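Local coordinates for protein mannan endo-1,6-alpha-mannosidase (Chaetomium thermophilum, PDB 6RY0) that probably acts on alpha-1,6-mannosidic linkages as a family 76 glycosidase, transferring GPI-anchored glycoproteins into the fungal cell wall, at residues A[194-199]-A[240-245]. Residues are numbered along the deposited sequence; the frame is centred on the assembly and turned at random.
Sequences KNTIAN and WAVYDG
Thr-196, the first residue of its helix, grips two successive carbonyls of the chain at Tyr-243 and Asp-244. Its backbone N donates to Asp-244 O at 2.9 Å, nearly straight at 170°, and its hydroxyl OG1 donates to Tyr-243 O at 2.7 Å. Both donors stand above the planes of their carbonyls rather than on a lone pair. With OG1 beside the backbone N (chi1 -60°), the hydroxyl and the amide face the same chain, while CG2, anti to the backbone N, meets Val-242 CG1 at 3.7 Å.

Packing is tight where the strands pair. Asn-195 and Gly-245 form an antiparallel, non-hydrogen-bonded pair, and Lys-194 O lies 3.5 Å from Gly-245 CA. The backbone angles of Gly-245 suit a glycine, and with no side chain there the strands come close, its CA near Asn-195 CA as well.

The looser side is bridged by water. One molecule accepts from Asn-195 ND2 and donates to Asp-244 OD2, which also bonds Tyr-193 OH; a second accepts from Ile-197 N and donates to Asp-244 O, giving that oxygen a second donor besides Thr-196. The amide of Asn-195 also N-caps the helix: chi1 of 61° sets CG between backbone N and carbonyl carbon, and OD1 receives a weak bond from Ala-198 N at 3.5 Å. Asn-199 ND2 donates back to Asn-195 O at 2.9 Å across the first turn, and that oxygen lies almost in the amide plane of Asn-199.

The contact thus fastens the start of helix 196-213 to the loop that follows helix 216-231, just where strands 193-195 and 245-247 pair in a small antiparallel sheet. Helix 261-278 packs against Thr-196, Ile-197 and Asp-244, and helix 281-298 meets Val-242 through Leu-290.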
ATOM      1  N   LYS A 194      -0.079 -18.537  -5.440  1.00  8.95           N
ATOM      2  CA  LYS A 194       0.759 -17.481  -6.006  1.00  9.43           C
ATOM      3  C   LYS A 194      -0.186 -16.368  -6.421  1.00 10.00           C
ATOM      4  O   LYS A 194      -0.964 -16.516  -7.357  1.00 10.63           O
ATOM      5  CB  LYS A 194       1.594 -17.987  -7.174  1.00  9.38           C
ATOM      6  CG  LYS A 194       2.743 -18.899  -6.741  1.00  9.62           C
ATOM      7  CD  LYS A 194       3.741 -19.250  -7.805  1.00 10.09           C
ATOM      8  CE  LYS A 194       4.974 -19.834  -7.159  1.00  9.82           C
ATOM      9  NZ  LYS A 194       6.084 -20.085  -8.136  1.00 10.43           N
ATOM     10  N   ASN A 195      -0.164 -15.279  -5.672  1.00 10.52           N
ATOM     11  CA  ASN A 195      -1.156 -14.270  -5.848  1.00 10.51           C
ATOM     12  C   ASN A 195      -0.589 -12.969  -6.368  1.00  9.33           C
ATOM     13  O   ASN A 195       0.607 -12.691  -6.321  1.00  9.71           O
ATOM     14  CB  ASN A 195      -1.991 -14.074  -4.609  1.00 11.41           C
ATOM     15  CG  ASN A 195      -1.229 -13.654  -3.410  1.00 11.45           C
ATOM     16  OD1 ASN A 195       0.003 -13.533  -3.400  1.00 14.04           O
ATOM     17  ND2 ASN A 195      -1.966 -13.409  -2.347  1.00 12.96           N
ATOM     18  N   THR A 196      -1.488 -12.164  -6.916  1.00  8.62           N
ATOM     19  CA  THR A 196      -1.085 -10.896  -7.468  1.00  7.83           C
ATOM     20  C   THR A 196      -0.439 -10.009  -6.440  1.00  7.61           C
ATOM     21  O   THR A 196       0.608  -9.423  -6.728  1.00  7.71           O
ATOM     22  CB  THR A 196      -2.267 -10.219  -8.142  1.00  7.95           C
ATOM     23  OG1 THR A 196      -2.699 -11.109  -9.161  1.00  9.11           O
ATOM     24  CG2 THR A 196      -1.875  -8.872  -8.699  1.00  8.62           C
ATOM     25  N   ILE A 197      -1.039  -9.863  -5.265  1.00  7.57           N
ATOM     26  CA  ILE A 197      -0.576  -8.814  -4.367  1.00  7.81           C
ATOM     27  C   ILE A 197       0.880  -9.045  -3.925  1.00  7.36           C
ATOM     28  O   ILE A 197       1.652  -8.083  -3.830  1.00  7.45           O
ATOM     29  CB  ILE A 197      -1.525  -8.583  -3.178  1.00  8.50           C
ATOM     30  CG1 ILE A 197      -1.096  -7.355  -2.372  1.00  9.28           C
ATOM     31  CG2 ILE A 197      -1.656  -9.829  -2.283  1.00  9.43           C
ATOM     32  CD1 ILE A 197      -1.171  -6.109  -3.099  1.00  9.98           C
ATOM     33  N   ALA A 198       1.282 -10.284  -3.632  1.00  7.85           N
ATOM     34  CA  ALA A 198       2.669 -10.517  -3.245  1.00  8.13           C
ATOM     35  C   ALA A 198       3.619 -10.045  -4.344  1.00  7.15           C
ATOM     36  O   ALA A 198       4.639  -9.394  -4.110  1.00  7.45           O
ATOM     37  CB  ALA A 198       2.894 -12.026  -2.990  1.00  9.15           C
ATOM     38  N   ASN A 199       3.277 -10.427  -5.568  1.00  6.68           N
ATOM     39  CA  ASN A 199       4.096 -10.090  -6.718  1.00  6.82           C
ATOM     40  C   ASN A 199       4.055  -8.600  -7.026  1.00  6.59           C
ATOM     41  O   ASN A 199       5.064  -8.023  -7.409  1.00  7.01           O
ATOM     42  CB  ASN A 199       3.659 -10.979  -7.891  1.00  7.41           C
ATOM     43  CG  ASN A 199       4.139 -12.377  -7.678  1.00  7.78           C
ATOM     44  OD1 ASN A 199       5.335 -12.647  -7.887  1.00  8.55           O
ATOM     45  ND2 ASN A 199       3.271 -13.268  -7.197  1.00  8.03           N
ATOM     46  N   TRP A 240      -7.142  -5.898 -19.369  1.00  7.38           N
ATOM     47  CA  TRP A 240      -6.254  -5.342 -18.360  1.00  7.26           C
ATOM     48  C   TRP A 240      -6.887  -5.252 -16.981  1.00  7.62           C
ATOM     49  O   TRP A 240      -6.344  -4.583 -16.103  1.00  8.52           O
ATOM     50  CB  TRP A 240      -5.583  -4.042 -18.820  1.00  8.31           C
ATOM     51  CG  TRP A 240      -4.564  -4.337 -19.885  1.00  8.72           C
ATOM     52  CD1 TRP A 240      -4.776  -4.776 -21.164  1.00 10.01           C
ATOM     53  CD2 TRP A 240      -3.148  -4.340 -19.724  1.00  9.27           C
ATOM     54  NE1 TRP A 240      -3.587  -5.018 -21.800  1.00 11.29           N
ATOM     55  CE2 TRP A 240      -2.575  -4.750 -20.937  1.00 10.86           C
ATOM     56  CE3 TRP A 240      -2.302  -4.035 -18.662  1.00 11.15           C
ATOM     57  CZ2 TRP A 240      -1.194  -4.842 -21.124  1.00 13.17           C
ATOM     58  CZ3 TRP A 240      -0.934  -4.146 -18.854  1.00 13.12           C
ATOM     59  CH2 TRP A 240      -0.407  -4.537 -20.076  1.00 14.12           C
ATOM     60  N   ALA A 241      -7.971  -5.984 -16.757  1.00  7.62           N
ATOM     61  CA  ALA A 241      -8.365  -6.339 -15.412  1.00  7.58           C
ATOM     62  C   ALA A 241      -7.222  -7.067 -14.718  1.00  7.02           C
ATOM     63  O   ALA A 241      -6.415  -7.729 -15.365  1.00  7.91           O
ATOM     64  CB  ALA A 241      -9.583  -7.243 -15.447  1.00  8.58           C
ATOM     65  N   VAL A 242      -7.195  -6.976 -13.394  1.00  6.95           N
ATOM     66  CA  VAL A 242      -6.143  -7.589 -12.599  1.00  6.93           C
ATOM     67  C   VAL A 242      -6.771  -8.490 -11.547  1.00  6.71           C
ATOM     68  O   VAL A 242      -7.446  -8.031 -10.603  1.00  7.43           O
ATOM     69  CB  VAL A 242      -5.214  -6.537 -11.977  1.00  7.05           C
ATOM     70  CG1 VAL A 242      -4.123  -7.226 -11.147  1.00  7.56           C
ATOM     71  CG2 VAL A 242      -4.587  -5.663 -13.064  1.00  7.32           C
ATOM     72  N   TYR A 243      -6.622  -9.787 -11.763  1.00  6.92           N
ATOM     73  CA  TYR A 243      -7.228 -10.821 -10.957  1.00  7.43           C
ATOM     74  C   TYR A 243      -6.380 -11.116  -9.707  1.00  7.53           C
ATOM     75  O   TYR A 243      -5.336 -10.523  -9.491  1.00  7.85           O
ATOM     76  CB  TYR A 243      -7.401 -12.074 -11.830  1.00  7.93           C
ATOM     77  CG  TYR A 243      -8.199 -11.797 -13.094  1.00  7.99           C
ATOM     78  CD1 TYR A 243      -9.425 -11.166 -13.036  1.00  8.62           C
ATOM     79  CD2 TYR A 243      -7.690 -12.151 -14.328  1.00  8.51           C
ATOM     80  CE1 TYR A 243     -10.144 -10.911 -14.186  1.00  9.69           C
ATOM     81  CE2 TYR A 243      -8.392 -11.896 -15.485  1.00  9.44           C
ATOM     82  CZ  TYR A 243      -9.637 -11.261 -15.412  1.00  9.74           C
ATOM     83  OH  TYR A 243     -10.388 -10.984 -16.537  1.00 10.97           O
ATOM     84  N   ASP A 244      -6.877 -12.016  -8.883  1.00  8.14           N
ATOM     85  CA  ASP A 244      -6.324 -12.175  -7.546  1.00  8.58           C
ATOM     86  C   ASP A 244      -5.173 -13.173  -7.438  1.00  8.26           C
ATOM     87  O   ASP A 244      -4.252 -12.938  -6.666  1.00  9.07           O
ATOM     88  CB  ASP A 244      -7.425 -12.554  -6.548  1.00  9.29           C
ATOM     89  CG  ASP A 244      -6.966 -12.352  -5.123  1.00 10.98           C
ATOM     90  OD1 ASP A 244      -6.827 -11.152  -4.758  1.00 12.60           O
ATOM     91  OD2 ASP A 244      -6.687 -13.333  -4.392  1.00 12.57           O
ATOM     92  N   GLY A 245      -5.206 -14.276  -8.156  1.00  8.99           N
ATOM     93  CA  GLY A 245      -4.160 -15.286  -8.023  1.00  9.17           C
ATOM     94  C   GLY A 245      -4.594 -16.648  -8.529  1.00  9.56           C
ATOM     95  O   GLY A 245      -5.668 -16.759  -9.121  1.00 10.84           O
TER
HETATM   96  O   HOH W   1      -4.710 -12.601  -2.593  1.00 20.12           O
HETATM   97  O   HOH W   2      -3.721 -10.873  -4.834  1.00  9.63           O